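Long-range contact in ornithine decarboxylase (Entamoeba histolytica, PDB 4AIB), which probably catalyses the pyridoxal phosphate-dependent decarboxylation of L-ornithine to putrescine, the entry step of polyamine synthesis: residues K284-L295 with K323-G331. Sequence-based numbering, arbitrary orientation.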
ATOM      1  N   LYS A 284     -30.740   3.153 -17.552  1.00 62.88           N
ATOM      2  CA  LYS A 284     -30.905   2.220 -16.436  1.00 65.57           C
ATOM      3  C   LYS A 284     -30.011   2.549 -15.242  1.00 64.95           C
ATOM      4  O   LYS A 284     -28.829   2.857 -15.400  1.00 63.06           O
ATOM      5  CB  LYS A 284     -30.672   0.774 -16.897  1.00 69.25           C
ATOM      6  CG  LYS A 284     -31.727  -0.224 -16.424  1.00 72.25           C
ATOM      7  CD  LYS A 284     -31.672  -0.481 -14.923  1.00 71.67           C
ATOM      8  CE  LYS A 284     -32.783  -1.413 -14.465  1.00 70.81           C
ATOM      9  NZ  LYS A 284     -32.538  -2.825 -14.869  1.00 71.54           N
ATOM     10  N   LYS A 285     -30.593   2.460 -14.050  1.00 65.00           N
ATOM     11  CA  LYS A 285     -29.919   2.829 -12.806  1.00 64.44           C
ATOM     12  C   LYS A 285     -28.827   1.854 -12.367  1.00 62.69           C
ATOM     13  O   LYS A 285     -29.042   0.641 -12.306  1.00 62.57           O
ATOM     14  CB  LYS A 285     -30.940   3.042 -11.675  1.00 64.42           C
ATOM     15  CG  LYS A 285     -31.934   1.902 -11.474  1.00 64.84           C
ATOM     16  CD  LYS A 285     -33.247   2.387 -10.874  1.00 63.77           C
ATOM     17  CE  LYS A 285     -33.163   2.571  -9.365  1.00 61.64           C
ATOM     18  NZ  LYS A 285     -34.426   3.128  -8.808  1.00 58.56           N
ATOM     19  N   GLN A 286     -27.650   2.407 -12.086  1.00 60.15           N
ATOM     20  CA  GLN A 286     -26.585   1.683 -11.400  1.00 57.14           C
ATOM     21  C   GLN A 286     -26.493   2.213  -9.972  1.00 54.11           C
ATOM     22  O   GLN A 286     -26.757   3.392  -9.726  1.00 52.92           O
ATOM     23  CB  GLN A 286     -25.243   1.820 -12.135  1.00 59.53           C
ATOM     24  CG  GLN A 286     -24.800   3.248 -12.439  1.00 63.51           C
ATOM     25  CD  GLN A 286     -23.335   3.350 -12.828  1.00 67.50           C
ATOM     26  OE1 GLN A 286     -22.727   2.385 -13.294  1.00 68.58           O
ATOM     27  NE2 GLN A 286     -22.760   4.534 -12.640  1.00 69.86           N
ATOM     28  N   ILE A 287     -26.141   1.341  -9.031  1.00 51.93           N
ATOM     29  CA  ILE A 287     -26.099   1.727  -7.621  1.00 48.93           C
ATOM     30  C   ILE A 287     -24.688   1.611  -7.046  1.00 49.05           C
ATOM     31  O   ILE A 287     -24.104   0.526  -7.019  1.00 48.42           O
ATOM     32  CB  ILE A 287     -27.100   0.919  -6.762  1.00 20.00           C
ATOM     33  CG1 ILE A 287     -28.454   0.795  -7.474  1.00 20.00           C
ATOM     34  CG2 ILE A 287     -27.275   1.580  -5.400  1.00 20.00           C
ATOM     35  CD1 ILE A 287     -29.398  -0.222  -6.867  1.00 20.00           C
ATOM     36  N   GLU A 288     -24.155   2.741  -6.590  1.00 48.60           N
ATOM     37  CA  GLU A 288     -22.826   2.796  -5.985  1.00 49.08           C
ATOM     38  C   GLU A 288     -22.887   2.512  -4.488  1.00 48.45           C
ATOM     39  O   GLU A 288     -23.758   3.023  -3.784  1.00 49.56           O
ATOM     40  CB  GLU A 288     -22.174   4.159  -6.236  1.00 50.37           C
ATOM     41  CG  GLU A 288     -21.660   4.355  -7.655  1.00 53.90           C
ATOM     42  CD  GLU A 288     -21.338   5.805  -7.973  1.00 54.05           C
ATOM     43  OE1 GLU A 288     -20.655   6.460  -7.158  1.00 52.49           O
ATOM     44  OE2 GLU A 288     -21.760   6.289  -9.045  1.00 53.76           O
ATOM     45  N   TYR A 289     -21.954   1.693  -4.011  1.00 47.02           N
ATOM     46  CA  TYR A 289     -21.888   1.339  -2.597  1.00 46.09           C
ATOM     47  C   TYR A 289     -20.518   1.643  -2.006  1.00 47.84           C
ATOM     48  O   TYR A 289     -19.506   1.628  -2.709  1.00 48.79           O
ATOM     49  CB  TYR A 289     -22.236  -0.137  -2.395  1.00 42.59           C
ATOM     50  CG  TYR A 289     -23.667  -0.483  -2.738  1.00 40.52           C
ATOM     51  CD1 TYR A 289     -24.692  -0.296  -1.810  1.00 39.80           C
ATOM     52  CD2 TYR A 289     -23.998  -1.001  -3.989  1.00 40.28           C
ATOM     53  CE1 TYR A 289     -26.005  -0.611  -2.121  1.00 41.11           C
ATOM     54  CE2 TYR A 289     -25.309  -1.321  -4.309  1.00 39.96           C
ATOM     55  CZ  TYR A 289     -26.306  -1.125  -3.372  1.00 41.06           C
ATOM     56  OH  TYR A 289     -27.609  -1.441  -3.685  1.00 41.26           O
ATOM     57  N   THR A 290     -20.498   1.929  -0.709  1.00 47.96           N
ATOM     58  CA  THR A 290     -19.251   2.177  -0.004  1.00 47.24           C
ATOM     59  C   THR A 290     -19.071   1.136   1.095  1.00 47.35           C
ATOM     60  O   THR A 290     -19.780   1.139   2.107  1.00 46.40           O
ATOM     61  CB  THR A 290     -19.182   3.616   0.543  1.00 48.48           C
ATOM     62  OG1 THR A 290     -19.484   4.532  -0.516  1.00 48.28           O
ATOM     63  CG2 THR A 290     -17.792   3.925   1.085  1.00 48.03           C
ATOM     64  N   SER A 291     -18.122   0.237   0.860  1.00 48.38           N
ATOM     65  CA  SER A 291     -17.860  -0.890   1.742  1.00 49.93           C
ATOM     66  C   SER A 291     -16.828  -0.537   2.807  1.00 51.83           C
ATOM     67  O   SER A 291     -15.933   0.270   2.564  1.00 49.70           O
ATOM     68  CB  SER A 291     -17.377  -2.079   0.921  1.00 50.82           C
ATOM     69  OG  SER A 291     -17.019  -3.151   1.761  1.00 50.56           O
ATOM     70  N   GLY A 292     -16.952  -1.168   3.974  1.00 56.21           N
ATOM     71  CA  GLY A 292     -16.133  -0.857   5.150  1.00 61.58           C
ATOM     72  C   GLY A 292     -14.628  -0.783   4.952  1.00 65.58           C
ATOM     73  O   GLY A 292     -13.905  -1.719   5.298  1.00 65.67           O
ATOM     74  N   ASP A 293     -14.176   0.346   4.401  1.00 70.20           N
ATOM     75  CA  ASP A 293     -12.757   0.662   4.180  1.00 74.76           C
ATOM     76  C   ASP A 293     -12.588   2.086   3.642  1.00 76.85           C
ATOM     77  O   ASP A 293     -13.571   2.756   3.315  1.00 77.53           O
ATOM     78  CB  ASP A 293     -12.088  -0.345   3.231  1.00 76.89           C
ATOM     79  CG  ASP A 293     -11.139  -1.299   3.950  1.00 78.55           C
ATOM     80  OD1 ASP A 293     -10.998  -1.206   5.189  1.00 79.52           O
ATOM     81  OD2 ASP A 293     -10.527  -2.146   3.264  1.00 79.20           O
ATOM     82  N   GLY A 294     -11.337   2.537   3.554  1.00 78.97           N
ATOM     83  CA  GLY A 294     -11.014   3.875   3.055  1.00 81.09           C
ATOM     84  C   GLY A 294     -11.166   4.012   1.551  1.00 82.93           C
ATOM     85  O   GLY A 294     -10.857   3.082   0.800  1.00 83.12           O
ATOM     86  N   LEU A 295     -11.623   5.185   1.115  1.00 84.03           N
ATOM     87  CA  LEU A 295     -11.929   5.453  -0.297  1.00 84.77           C
ATOM     88  C   LEU A 295     -10.706   5.559  -1.222  1.00 85.40           C
ATOM     89  O   LEU A 295     -10.857   5.732  -2.436  1.00 85.14           O
ATOM     90  CB  LEU A 295     -12.848   6.687  -0.438  1.00 83.51           C
ATOM     91  CG  LEU A 295     -12.478   8.135  -0.048  1.00 82.51           C
ATOM     92  CD1 LEU A 295     -12.003   8.272   1.396  1.00 79.01           C
ATOM     93  CD2 LEU A 295     -11.477   8.769  -1.008  1.00 80.74           C
ATOM     94  N   LYS A 323     -34.652  -8.226  -8.676  1.00 74.41           N
ATOM     95  CA  LYS A 323     -34.231  -6.962  -9.299  1.00 71.45           C
ATOM     96  C   LYS A 323     -32.728  -6.707  -9.150  1.00 69.72           C
ATOM     97  O   LYS A 323     -32.298  -5.951  -8.274  1.00 69.37           O
ATOM     98  CB  LYS A 323     -35.050  -5.768  -8.777  1.00 70.14           C
ATOM     99  CG  LYS A 323     -36.549  -5.831  -9.055  1.00 68.52           C
ATOM    100  CD  LYS A 323     -37.329  -6.490  -7.922  1.00 64.94           C
ATOM    101  CE  LYS A 323     -37.449  -5.578  -6.708  1.00 63.02           C
ATOM    102  NZ  LYS A 323     -38.079  -6.270  -5.550  1.00 61.04           N
ATOM    103  N   MET A 324     -31.939  -7.349 -10.005  1.00 68.35           N
ATOM    104  CA  MET A 324     -30.489  -7.186  -9.993  1.00 67.06           C
ATOM    105  C   MET A 324     -30.043  -5.931 -10.738  1.00 66.91           C
ATOM    106  O   MET A 324     -30.447  -5.697 -11.880  1.00 67.44           O
ATOM    107  CB  MET A 324     -29.803  -8.423 -10.574  1.00 66.72           C
ATOM    108  CG  MET A 324     -29.203  -9.358  -9.535  1.00 65.75           C
ATOM    109  SD  MET A 324     -30.395 -10.109  -8.415  1.00 67.46           S
ATOM    110  CE  MET A 324     -29.299 -11.130  -7.433  1.00 65.28           C
ATOM    111  N   TYR A 325     -29.210  -5.130 -10.077  1.00 65.89           N
ATOM    112  CA  TYR A 325     -28.661  -3.909 -10.662  1.00 64.37           C
ATOM    113  C   TYR A 325     -27.136  -3.976 -10.724  1.00 62.97           C
ATOM    114  O   TYR A 325     -26.502  -4.587  -9.861  1.00 62.40           O
ATOM    115  CB  TYR A 325     -29.088  -2.682  -9.849  1.00 64.99           C
ATOM    116  CG  TYR A 325     -30.586  -2.502  -9.721  1.00 65.97           C
ATOM    117  CD1 TYR A 325     -31.332  -1.941 -10.759  1.00 67.33           C
ATOM    118  CD2 TYR A 325     -31.256  -2.879  -8.557  1.00 65.44           C
ATOM    119  CE1 TYR A 325     -32.704  -1.771 -10.644  1.00 67.01           C
ATOM    120  CE2 TYR A 325     -32.627  -2.710  -8.433  1.00 65.52           C
ATOM    121  CZ  TYR A 325     -33.346  -2.158  -9.479  1.00 65.95           C
ATOM    122  OH  TYR A 325     -34.706  -1.989  -9.361  1.00 64.38           O
ATOM    123  N   GLU A 326     -26.556  -3.351 -11.748  1.00 61.06           N
ATOM    124  CA  GLU A 326     -25.101  -3.265 -11.877  1.00 59.52           C
ATOM    125  C   GLU A 326     -24.543  -2.363 -10.780  1.00 57.27           C
ATOM    126  O   GLU A 326     -24.717  -1.143 -10.816  1.00 57.22           O
ATOM    127  CB  GLU A 326     -24.701  -2.749 -13.264  1.00 60.75           C
ATOM    128  CG  GLU A 326     -23.196  -2.679 -13.494  1.00 63.67           C
ATOM    129  CD  GLU A 326     -22.819  -2.053 -14.826  1.00 66.43           C
ATOM    130  OE1 GLU A 326     -23.616  -1.262 -15.375  1.00 66.16           O
ATOM    131  OE2 GLU A 326     -21.713  -2.353 -15.326  1.00 66.98           O
ATOM    132  N   SER A 327     -23.878  -2.976  -9.806  1.00 55.51           N
ATOM    133  CA  SER A 327     -23.404  -2.262  -8.626  1.00 51.70           C
ATOM    134  C   SER A 327     -21.897  -2.032  -8.644  1.00 49.83           C
ATOM    135  O   SER A 327     -21.126  -2.934  -8.983  1.00 49.58           O
ATOM    136  CB  SER A 327     -23.814  -3.008  -7.354  1.00 51.01           C
ATOM    137  OG  SER A 327     -25.221  -3.177  -7.293  1.00 51.27           O
ATOM    138  N   ILE A 328     -21.500  -0.813  -8.283  1.00 48.21           N
ATOM    139  CA  ILE A 328     -20.095  -0.428  -8.147  1.00 47.10           C
ATOM    140  C   ILE A 328     -19.765  -0.312  -6.662  1.00 47.49           C
ATOM    141  O   ILE A 328     -20.336   0.519  -5.954  1.00 47.34           O
ATOM    142  CB  ILE A 328     -19.799   0.929  -8.839  1.00 20.00           C
ATOM    143  CG1 ILE A 328     -20.203   0.910 -10.324  1.00 20.00           C
ATOM    144  CG2 ILE A 328     -18.340   1.337  -8.646  1.00 20.00           C
ATOM    145  CD1 ILE A 328     -19.218   0.241 -11.264  1.00 20.00           C
ATOM    146  N   ILE A 329     -18.842  -1.146  -6.192  1.00 49.35           N
ATOM    147  CA  ILE A 329     -18.473  -1.155  -4.777  1.00 50.84           C
ATOM    148  C   ILE A 329     -17.126  -0.467  -4.566  1.00 53.16           C
ATOM    149  O   ILE A 329     -16.131  -0.809  -5.209  1.00 52.14           O
ATOM    150  CB  ILE A 329     -18.451  -2.586  -4.195  1.00 20.00           C
ATOM    151  CG1 ILE A 329     -19.695  -3.364  -4.637  1.00 20.00           C
ATOM    152  CG2 ILE A 329     -18.380  -2.542  -2.674  1.00 20.00           C
ATOM    153  CD1 ILE A 329     -19.507  -4.864  -4.660  1.00 20.00           C
ATOM    154  N   TYR A 330     -17.111   0.514  -3.668  1.00 56.69           N
ATOM    155  CA  TYR A 330     -15.898   1.263  -3.356  1.00 61.41           C
ATOM    156  C   TYR A 330     -15.230   0.741  -2.089  1.00 63.53           C
ATOM    157  O   TYR A 330     -15.895   0.200  -1.203  1.00 63.59           O
ATOM    158  CB  TYR A 330     -16.205   2.757  -3.217  1.00 62.03           C
ATOM    159  CG  TYR A 330     -16.766   3.396  -4.468  1.00 63.18           C
ATOM    160  CD1 TYR A 330     -16.012   3.465  -5.638  1.00 62.39           C
ATOM    161  CD2 TYR A 330     -18.048   3.942  -4.480  1.00 63.51           C
ATOM    162  CE1 TYR A 330     -16.517   4.050  -6.787  1.00 62.99           C
ATOM    163  CE2 TYR A 330     -18.563   4.531  -5.625  1.00 63.71           C
ATOM    164  CZ  TYR A 330     -17.794   4.582  -6.774  1.00 63.49           C
ATOM    165  OH  TYR A 330     -18.293   5.165  -7.915  1.00 63.81           O
ATOM    166  N   GLY A 331     -13.911   0.910  -2.017  1.00 65.43           N
ATOM    167  CA  GLY A 331     -13.136   0.507  -0.846  1.00 67.55           C
ATOM    168  C   GLY A 331     -13.419   1.386   0.357  1.00 68.98           C
ATOM    169  O   GLY A 331     -13.743   2.566   0.214  1.00 69.82           O
TER
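Tyr325 opens the pairing by laying its ring among the side chains of Lys284, Lys285 and Ile287. Lys284 brings CE to the ring edge, while Ile287 CD1 packs 3.7 Å from Tyr325 CD2 and Lys285 CG rests against Tyr325 CE1. From Glu326 onward the two strands run parallel, their short axes 24° apart, starting with a weak bond from Ile287 N to Glu326 O. Ser327 turns OG back to its own strand, bonding Tyr325 O, and the same OG lies at the edge of the Tyr289 ring, 3.5 Å from Tyr289 CE2. Ile328 is bonded to strand 284-291 through both its N and its O: N donates to Ile287 O, and O accepts from Tyr289 N in a nearly straight bond of 2.8 Å. Ile329 sets CG2 against Ser291 CB, on the face that also carries Tyr289. Tyr330 N bonds Tyr289 O and Tyr330 O takes Ser291 N, closing the regular parallel pattern. With CG anti to the carbonyl carbon (chi1 -61°), the Tyr330 ring reaches back along the strand so that Glu288 meets its edge. Tyr330 OH donates to Glu288 OE1 (2.8 Å) from above the carboxylate, whose plane is nearly perpendicular to the ring. Arg277 forms a salt bridge to the same OE1, probably favouring the charged carboxylate. Gly331 ends the contact against the turn at Asp293-Leu295, with Leu295 CA 3.4 Å from Gly331 O. In the beta domain that accompanies the pyridoxal-binding TIM barrel in this class of decarboxylases, strand 284-291 lies between antiparallel strand 267-281 and strand 324-330, which pairs antiparallel with 341-346; Phe102 of the second subunit packs on Thr290.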